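Local coordinates for protocatechuate decarboxylase (Klebsiella pneumoniae, PDB 5O3M), which probably decarboxylates 3,4-dihydroxybenzoic acid (protocatechuate) to catechol, as a UbiD-family enzyme that depends on a prenylated flavin cofactor, at residues Ile32-Leu35 with Gln36-Asn40; Pro343-Glu346 with His347-Ala351; Pro505-Pro508 with Glu509-Arg513. All coordinates share one frame; numbering follows the deposited sequence.

Interaction 1: residues Ile32-Leu35 with Gln36-Asn40; sequences IALL and QQHDN
Ile32 and Gln36 meet one turn apart where helix 28-36 runs out into the loop before strand 42-45. This is a helix C-terminal end, and the last carbonyls of the helix accept N-H groups of the residues that follow. Gln36 N donates to Ile32 O at 3.0 Å, with an N-H...O angle of 145°. A second, weak bond runs from Gln36 N to Ala33 O. After that the i-to-i+3 spacing takes over. Gln37 N reaches Leu34 O at 3.2 Å and His38 N reaches Leu35 O at 3.0 Å. In both of these bonds the donor stands above the carbonyl plane, off the lone pairs.

The Gln36 side chain lies alongside the backbone. Its CG is 3.3 Å from Ile32 O, and the extended chain carries OE1 to within 3.8 Å of Ala33 CA. CB of Gln37 comes 3.5 Å from Leu34 O.

Further out, Ile32 and Leu35 are buried. Both pack on Tyr42 of strand 42-45, and Leu35 also meets Arg101 and Leu105 of helix 99-106, while His38 touches Leu104 of the same helix. These contacts join the end of helix 28-36 to strand 42-45 and helix 99-106, within the N-terminal region of this UbiD-family protein.

In His38, CG lies beside the backbone N (chi1 -65°), and this turns the ring edge back to the helix. Leu34 O sits at that edge, near the ring plane, and takes a weak bond from His38 ND1 at 3.4 Å.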
loop_
_atom_site.group_PDB
_atom_site.type_symbol
_atom_site.label_atom_id
_atom_site.label_comp_id
_atom_site.label_asym_id
_atom_site.label_seq_id
_atom_site.Cartn_x
_atom_site.Cartn_y
_atom_site.Cartn_z
ATOM N N ILE A 32 -48.976 13.753 -19.836
ATOM C CA ILE A 32 -48.830 13.329 -21.226
ATOM C C ILE A 32 -49.142 14.486 -22.168
ATOM O O ILE A 32 -48.478 14.664 -23.198
ATOM C CB ILE A 32 -49.738 12.115 -21.509
ATOM C CG1 ILE A 32 -49.327 10.920 -20.646
ATOM C CG2 ILE A 32 -49.731 11.776 -23.002
ATOM C CD1 ILE A 32 -50.250 9.729 -20.782
ATOM N N ALA A 33 -50.165 15.281 -21.837
ATOM C CA ALA A 33 -50.502 16.436 -22.665
ATOM C C ALA A 33 -49.344 17.429 -22.716
ATOM O O ALA A 33 -49.035 17.979 -23.779
ATOM C CB ALA A 33 -51.775 17.109 -22.140
ATOM N N LEU A 34 -48.683 17.669 -21.579
ATOM C CA LEU A 34 -47.529 18.564 -21.598
ATOM C C LEU A 34 -46.436 18.017 -22.504
ATOM O O LEU A 34 -45.819 18.762 -23.269
ATOM C CB LEU A 34 -46.989 18.782 -20.185
ATOM C CG LEU A 34 -45.865 19.828 -20.135
ATOM C CD1 LEU A 34 -46.092 20.810 -19.010
ATOM C CD2 LEU A 34 -44.491 19.170 -20.003
ATOM N N LEU A 35 -46.204 16.710 -22.446
ATOM C CA LEU A 35 -45.138 16.107 -23.238
ATOM C C LEU A 35 -45.421 16.189 -24.727
ATOM O O LEU A 35 -44.491 16.303 -25.528
ATOM C CB LEU A 35 -44.942 14.650 -22.832
ATOM C CG LEU A 35 -44.427 14.341 -21.424
ATOM C CD1 LEU A 35 -44.278 12.845 -21.286
ATOM C CD2 LEU A 35 -43.111 15.043 -21.161
ATOM N N GLN A 36 -46.686 16.109 -25.123
ATOM C CA GLN A 36 -46.998 16.154 -26.544
ATOM C C GLN A 36 -46.697 17.503 -27.172
ATOM O O GLN A 36 -46.648 17.590 -28.404
ATOM C CB GLN A 36 -48.456 15.785 -26.763
ATOM C CG GLN A 36 -48.732 14.329 -26.491
ATOM C CD GLN A 36 -50.198 14.003 -26.632
ATOM O OE1 GLN A 36 -51.038 14.635 -26.002
ATOM N NE2 GLN A 36 -50.513 13.023 -27.470
ATOM N N GLN A 37 -46.486 18.541 -26.367
ATOM C CA GLN A 37 -46.097 19.855 -26.867
ATOM C C GLN A 37 -44.585 20.010 -27.031
ATOM O O GLN A 37 -44.124 21.094 -27.404
ATOM C CB GLN A 37 -46.641 20.943 -25.935
ATOM C CG GLN A 37 -48.164 21.038 -25.930
ATOM C CD GLN A 37 -48.727 21.387 -27.311
ATOM O OE1 GLN A 37 -48.191 22.249 -28.014
ATOM N NE2 GLN A 37 -49.796 20.701 -27.709
ATOM N N HIS A 38 -43.807 18.961 -26.759
ATOM C CA HIS A 38 -42.372 18.937 -27.011
ATOM C C HIS A 38 -42.044 17.753 -27.901
ATOM O O HIS A 38 -42.667 16.693 -27.797
ATOM C CB HIS A 38 -41.568 18.841 -25.717
ATOM C CG HIS A 38 -41.717 20.035 -24.831
ATOM N ND1 HIS A 38 -42.734 20.152 -23.907
ATOM C CD2 HIS A 38 -40.988 21.169 -24.734
ATOM C CE1 HIS A 38 -42.620 21.306 -23.274
ATOM N NE2 HIS A 38 -41.567 21.941 -23.757
ATOM N N ASP A 39 -41.062 17.931 -28.772
ATOM C CA ASP A 39 -40.736 16.899 -29.742
ATOM C C ASP A 39 -39.906 15.790 -29.104
ATOM O O ASP A 39 -38.996 16.041 -28.309
ATOM C CB ASP A 39 -40.015 17.519 -30.936
ATOM C CG ASP A 39 -40.939 18.416 -31.762
ATOM O OD1 ASP A 39 -41.754 17.880 -32.548
ATOM O OD2 ASP A 39 -40.875 19.655 -31.597
ATOM N N ASN A 40 -40.271 14.548 -29.431
ATOM C CA ASN A 40 -39.559 13.341 -29.013
ATOM C C ASN A 40 -39.648 13.098 -27.502
ATOM O O ASN A 40 -38.762 12.480 -26.913
ATOM C CB ASN A 40 -38.104 13.375 -29.485
ATOM C CG ASN A 40 -37.975 13.671 -30.985
ATOM O OD1 ASN A 40 -37.237 14.575 -31.383
ATOM N ND2 ASN A 40 -38.700 12.917 -31.817
#

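Interaction 2: residues Pro343-Glu346 with His347-Ala351; sequences PGEE and HTTLA. With 9JE (pentane-1,5-diol), chain G.
Glu345 reaches Thr348 because CG is anti to the backbone N (chi1 -174°) and the chain then bends at chi2 (76°). The bend carries the carboxylate forward to Thr348, and it crosses the threonine at an angle, with OE2 3.8 Å from Thr348 CG2. His347 also has CG opposite its backbone N (chi1 -172°), which leaves the side chain alongside Pro343. The two side chains point the same way, with Pro343 CB 3.7 Å from His347 CB.

This is the opening turn of helix 344-366. Thr349 N bonds to Glu345 O at 2.8 Å, nearly along the C=O axis. Thr348 N and Leu350 N donate to Gly344 O and Glu346 O in the same i-to-i+4 pattern. His347 N makes two weak bonds, to Pro343 O and Gly344 O. One water donates to Glu345 OE2 at 2.6 Å and to Thr349 OG1 at 2.7 Å.

Pentane-1,5-diol, hydrogen-bonded to Cys170 O, lies against this turn. C04 of the diol lies oblique to the His347 ring, 3.5 Å from CD2, and Leu350 CB is 4.0 Å from C03 of the diol.

The turn is buried near the centre of the chain, and its polar ends have further hydrogen-bond partners: Thr378 OG1 for Glu345 OE1 and Thr348 OG1, His96 ND1 for Glu346 OE2, His96 O for Thr349 OG1, and Gly381 O for His347 ND1. Phe310 stacks on His347, and Leu171 of strand 168-177 packs on Glu346 and Leu350, at the start of helix 344-366.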
loop_
_atom_site.group_PDB
_atom_site.type_symbol
_atom_site.label_atom_id
_atom_site.label_comp_id
_atom_site.label_asym_id
_atom_site.label_seq_id
_atom_site.Cartn_x
_atom_site.Cartn_y
_atom_site.Cartn_z
ATOM N N PRO A 343 -34.551 -1.562 -14.895
ATOM C CA PRO A 343 -35.370 -0.352 -14.719
ATOM C C PRO A 343 -34.713 0.920 -15.319
ATOM O O PRO A 343 -35.358 1.968 -15.455
ATOM C CB PRO A 343 -35.522 -0.268 -13.183
ATOM C CG PRO A 343 -34.252 -0.882 -12.662
ATOM C CD PRO A 343 -33.973 -2.033 -13.621
ATOM N N GLY A 344 -33.432 0.816 -15.667
ATOM C CA GLY A 344 -32.759 1.839 -16.457
ATOM C C GLY A 344 -32.853 3.250 -15.904
ATOM O O GLY A 344 -32.762 3.485 -14.692
ATOM N N GLU A 345 -33.032 4.216 -16.818
ATOM C CA GLU A 345 -33.021 5.624 -16.434
ATOM C C GLU A 345 -34.207 5.985 -15.543
ATOM O O GLU A 345 -34.089 6.871 -14.690
ATOM C CB GLU A 345 -33.020 6.500 -17.684
ATOM C CG GLU A 345 -32.857 7.974 -17.395
ATOM C CD GLU A 345 -31.414 8.326 -17.038
ATOM O OE1 GLU A 345 -30.508 7.501 -17.312
ATOM O OE2 GLU A 345 -31.190 9.423 -16.489
ATOM N N GLU A 346 -35.355 5.320 -15.728
ATOM C CA GLU A 346 -36.508 5.607 -14.884
ATOM C C GLU A 346 -36.173 5.406 -13.412
ATOM O O GLU A 346 -36.576 6.211 -12.566
ATOM C CB GLU A 346 -37.698 4.738 -15.302
ATOM C CG GLU A 346 -39.014 5.156 -14.645
ATOM C CD GLU A 346 -40.186 5.229 -15.640
ATOM O OE1 GLU A 346 -40.104 4.631 -16.739
ATOM O OE2 GLU A 346 -41.179 5.908 -15.320
ATOM N N HIS A 347 -35.404 4.356 -13.085
ATOM C CA HIS A 347 -34.932 4.203 -11.704
ATOM C C HIS A 347 -33.939 5.306 -11.335
ATOM O O HIS A 347 -33.985 5.858 -10.226
ATOM C CB HIS A 347 -34.303 2.811 -11.508
ATOM C CG HIS A 347 -33.967 2.499 -10.083
ATOM N ND1 HIS A 347 -32.826 2.971 -9.465
ATOM C CD2 HIS A 347 -34.639 1.787 -9.144
ATOM C CE1 HIS A 347 -32.808 2.556 -8.208
ATOM N NE2 HIS A 347 -33.897 1.834 -7.989
ATOM N N THR A 348 -33.030 5.642 -12.249
ATOM C CA THR A 348 -32.069 6.710 -11.993
ATOM C C THR A 348 -32.767 7.995 -11.561
ATOM O O THR A 348 -32.356 8.640 -10.586
ATOM C CB THR A 348 -31.231 6.962 -13.244
ATOM O OG1 THR A 348 -30.432 5.801 -13.522
ATOM C CG2 THR A 348 -30.336 8.200 -13.043
ATOM N N THR A 349 -33.811 8.397 -12.301
ATOM C CA THR A 349 -34.589 9.574 -11.922
ATOM C C THR A 349 -35.167 9.430 -10.520
ATOM O O THR A 349 -34.970 10.291 -9.658
ATOM C CB THR A 349 -35.723 9.806 -12.923
ATOM O OG1 THR A 349 -35.178 10.101 -14.216
ATOM C CG2 THR A 349 -36.633 10.965 -12.429
ATOM N N LEU A 350 -35.914 8.351 -10.285
ATOM C CA LEU A 350 -36.677 8.226 -9.045
ATOM C C LEU A 350 -35.767 8.063 -7.832
ATOM O O LEU A 350 -35.999 8.697 -6.797
ATOM C CB LEU A 350 -37.661 7.057 -9.150
ATOM C CG LEU A 350 -38.751 7.251 -10.208
ATOM C CD1 LEU A 350 -39.602 5.973 -10.362
ATOM C CD2 LEU A 350 -39.624 8.449 -9.839
ATOM N N ALA A 351 -34.733 7.212 -7.924
ATOM C CA ALA A 351 -33.802 7.086 -6.803
ATOM C C ALA A 351 -32.759 8.196 -6.775
ATOM O O ALA A 351 -32.302 8.579 -5.690
ATOM C CB ALA A 351 -33.088 5.741 -6.835
HETATM C C02 9JE G . -37.523 3.457 -5.718
HETATM C C03 9JE G . -38.131 3.685 -7.088
HETATM C C04 9JE G . -37.875 2.543 -8.070
HETATM C C05 9JE G . -39.116 1.687 -8.348
HETATM C C06 9JE G . -38.815 0.429 -9.176
HETATM O O01 9JE G . -36.594 4.476 -5.473
HETATM O O07 9JE G . -39.926 -0.444 -9.190
HETATM O O HOH W 1 -29.650 3.374 -14.339
HETATM O O HOH W 2 -32.555 10.728 -14.718
#

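Interaction 3: residues Pro505-Pro508 with Glu509-Arg513; sequences PFAP and EYFAR
Ala507 takes the N-cap position with non-helical backbone angles (phi -153°, psi 67°), and its O accepts Phe511 N at 3.2 Å to start the short helix 508-512. Pro508 follows as the first residue of the helix, and Pro508 O accepts Ala512 N at 2.9 Å. Both bonds run close to the line of the carbonyl.

The side chains gather round the cap residue. Ala507 CB touches Tyr510 CB at 3.8 Å and lies 4.4 Å from Phe511 CD2. Two side chains also approach Ala507 O: Tyr510 CB comes to 3.4 Å, and the Phe511 ring brings CD2 to 3.2 Å with its edge. The phenylalanine can do this because CG lies beside the backbone N (chi1 -74°). Tyr510 CD1 then sits over one face of the Phe511 ring, 4.0 Å above its plane and offset toward the rim.

A second subunit packs against these residues. Ile62 of that subunit lies on Phe511 and Pro76 of that subunit on Tyr510, while Thr45 OG1 of the same subunit is hydrogen-bonded to Phe506 O.

Between the two segments the hydrogen bonds are backbone ones, and the side chains meet through apolar atoms, which suits a C-terminal tail laid against another subunit.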
loop_
_atom_site.group_PDB
_atom_site.type_symbol
_atom_site.label_atom_id
_atom_site.label_comp_id
_atom_site.label_asym_id
_atom_site.label_seq_id
_atom_site.Cartn_x
_atom_site.Cartn_y
_atom_site.Cartn_z
ATOM N N PRO A 505 -26.829 33.494 -33.890
ATOM C CA PRO A 505 -26.964 34.271 -35.139
ATOM C C PRO A 505 -26.185 33.685 -36.310
ATOM O O PRO A 505 -26.487 34.022 -37.463
ATOM C CB PRO A 505 -26.427 35.662 -34.761
ATOM C CG PRO A 505 -26.470 35.712 -33.279
ATOM C CD PRO A 505 -26.292 34.296 -32.783
ATOM N N PHE A 506 -25.189 32.831 -36.047
ATOM C CA PHE A 506 -24.390 32.226 -37.110
ATOM C C PHE A 506 -25.098 31.072 -37.800
ATOM O O PHE A 506 -24.789 30.776 -38.958
ATOM C CB PHE A 506 -23.056 31.745 -36.546
ATOM C CG PHE A 506 -22.132 32.858 -36.224
ATOM C CD1 PHE A 506 -22.150 33.444 -34.973
ATOM C CD2 PHE A 506 -21.288 33.365 -37.193
ATOM C CE1 PHE A 506 -21.317 34.502 -34.684
ATOM C CE2 PHE A 506 -20.455 34.428 -36.913
ATOM C CZ PHE A 506 -20.468 34.996 -35.662
ATOM N N ALA A 507 -26.029 30.404 -37.111
ATOM C CA ALA A 507 -26.775 29.279 -37.682
ATOM C C ALA A 507 -28.123 29.172 -36.980
ATOM O O ALA A 507 -28.400 28.204 -36.264
ATOM C CB ALA A 507 -25.981 27.980 -37.555
ATOM N N PRO A 508 -28.999 30.166 -37.170
ATOM C CA PRO A 508 -30.269 30.164 -36.418
ATOM C C PRO A 508 -31.141 28.964 -36.730
ATOM O O PRO A 508 -31.538 28.231 -35.814
ATOM C CB PRO A 508 -30.938 31.480 -36.853
ATOM C CG PRO A 508 -29.882 32.281 -37.481
ATOM C CD PRO A 508 -28.895 31.322 -38.071
ATOM N N GLU A 509 -31.457 28.757 -38.014
ATOM C CA GLU A 509 -32.275 27.621 -38.416
ATOM C C GLU A 509 -31.757 26.326 -37.813
ATOM O O GLU A 509 -32.544 25.450 -37.442
ATOM C CB GLU A 509 -32.306 27.515 -39.940
ATOM C CG GLU A 509 -32.322 28.856 -40.642
ATOM C CD GLU A 509 -33.640 29.582 -40.454
ATOM O OE1 GLU A 509 -34.076 30.295 -41.390
ATOM O OE2 GLU A 509 -34.244 29.426 -39.368
ATOM N N TYR A 510 -30.432 26.193 -37.701
ATOM C CA TYR A 510 -29.830 24.974 -37.158
ATOM C C TYR A 510 -30.198 24.789 -35.690
ATOM O O TYR A 510 -30.814 23.785 -35.317
ATOM C CB TYR A 510 -28.306 25.014 -37.355
ATOM C CG TYR A 510 -27.510 23.935 -36.629
ATOM C CD1 TYR A 510 -26.949 24.189 -35.379
ATOM C CD2 TYR A 510 -27.291 22.677 -37.198
ATOM C CE1 TYR A 510 -26.216 23.227 -34.697
ATOM C CE2 TYR A 510 -26.543 21.693 -36.517
ATOM C CZ TYR A 510 -26.012 21.981 -35.261
ATOM O OH TYR A 510 -25.262 21.056 -34.551
ATOM N N PHE A 511 -29.821 25.755 -34.839
ATOM C CA PHE A 511 -30.165 25.712 -33.418
ATOM C C PHE A 511 -31.675 25.625 -33.183
ATOM O O PHE A 511 -32.105 25.158 -32.124
ATOM C CB PHE A 511 -29.619 26.950 -32.696
ATOM C CG PHE A 511 -28.126 26.936 -32.466
ATOM C CD1 PHE A 511 -27.582 26.272 -31.373
ATOM C CD2 PHE A 511 -27.270 27.624 -33.320
ATOM C CE1 PHE A 511 -26.219 26.267 -31.151
ATOM C CE2 PHE A 511 -25.897 27.625 -33.097
ATOM C CZ PHE A 511 -25.371 26.944 -32.009
ATOM N N ALA A 512 -32.495 26.084 -34.126
ATOM C CA ALA A 512 -33.927 25.847 -34.002
ATOM C C ALA A 512 -34.217 24.350 -33.946
ATOM O O ALA A 512 -34.970 23.879 -33.085
ATOM C CB ALA A 512 -34.674 26.505 -35.160
ATOM N N ARG A 513 -33.590 23.579 -34.839
ATOM C CA ARG A 513 -33.810 22.139 -34.933
ATOM C C ARG A 513 -33.048 21.367 -33.864
ATOM O O ARG A 513 -32.877 20.149 -33.985
ATOM C CB ARG A 513 -33.415 21.623 -36.321
ATOM C CG ARG A 513 -34.280 22.135 -37.465
ATOM C CD ARG A 513 -34.094 21.276 -38.711
ATOM N NE ARG A 513 -33.171 21.865 -39.679
ATOM C CZ ARG A 513 -31.845 21.742 -39.642
ATOM N NH1 ARG A 513 -31.255 21.054 -38.664
ATOM N NH2 ARG A 513 -31.105 22.320 -40.585
#

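The three contacts follow one another along the chain. Interaction 1 ends the N-terminal helix 28-36, interaction 2 begins helix 344-366, and interaction 3 forms helix 508-512 near the C-terminus. The centres of interactions 1 and 2 are about 20 Å apart, those of 1 and 3 about 22 Å, and those of 2 and 3 about 33 Å. None of them touch. The centre of interaction 2 is about 5 Å from the centre of the chain, and it holds part of a diol pocket. That of interaction 3 is about 36 Å out. There Arg513 packs on Asn40 of a second subunit, the residue that closes interaction 1 in that copy. The C-terminal tail thus meets the N-terminal region of another subunit in the hexamer.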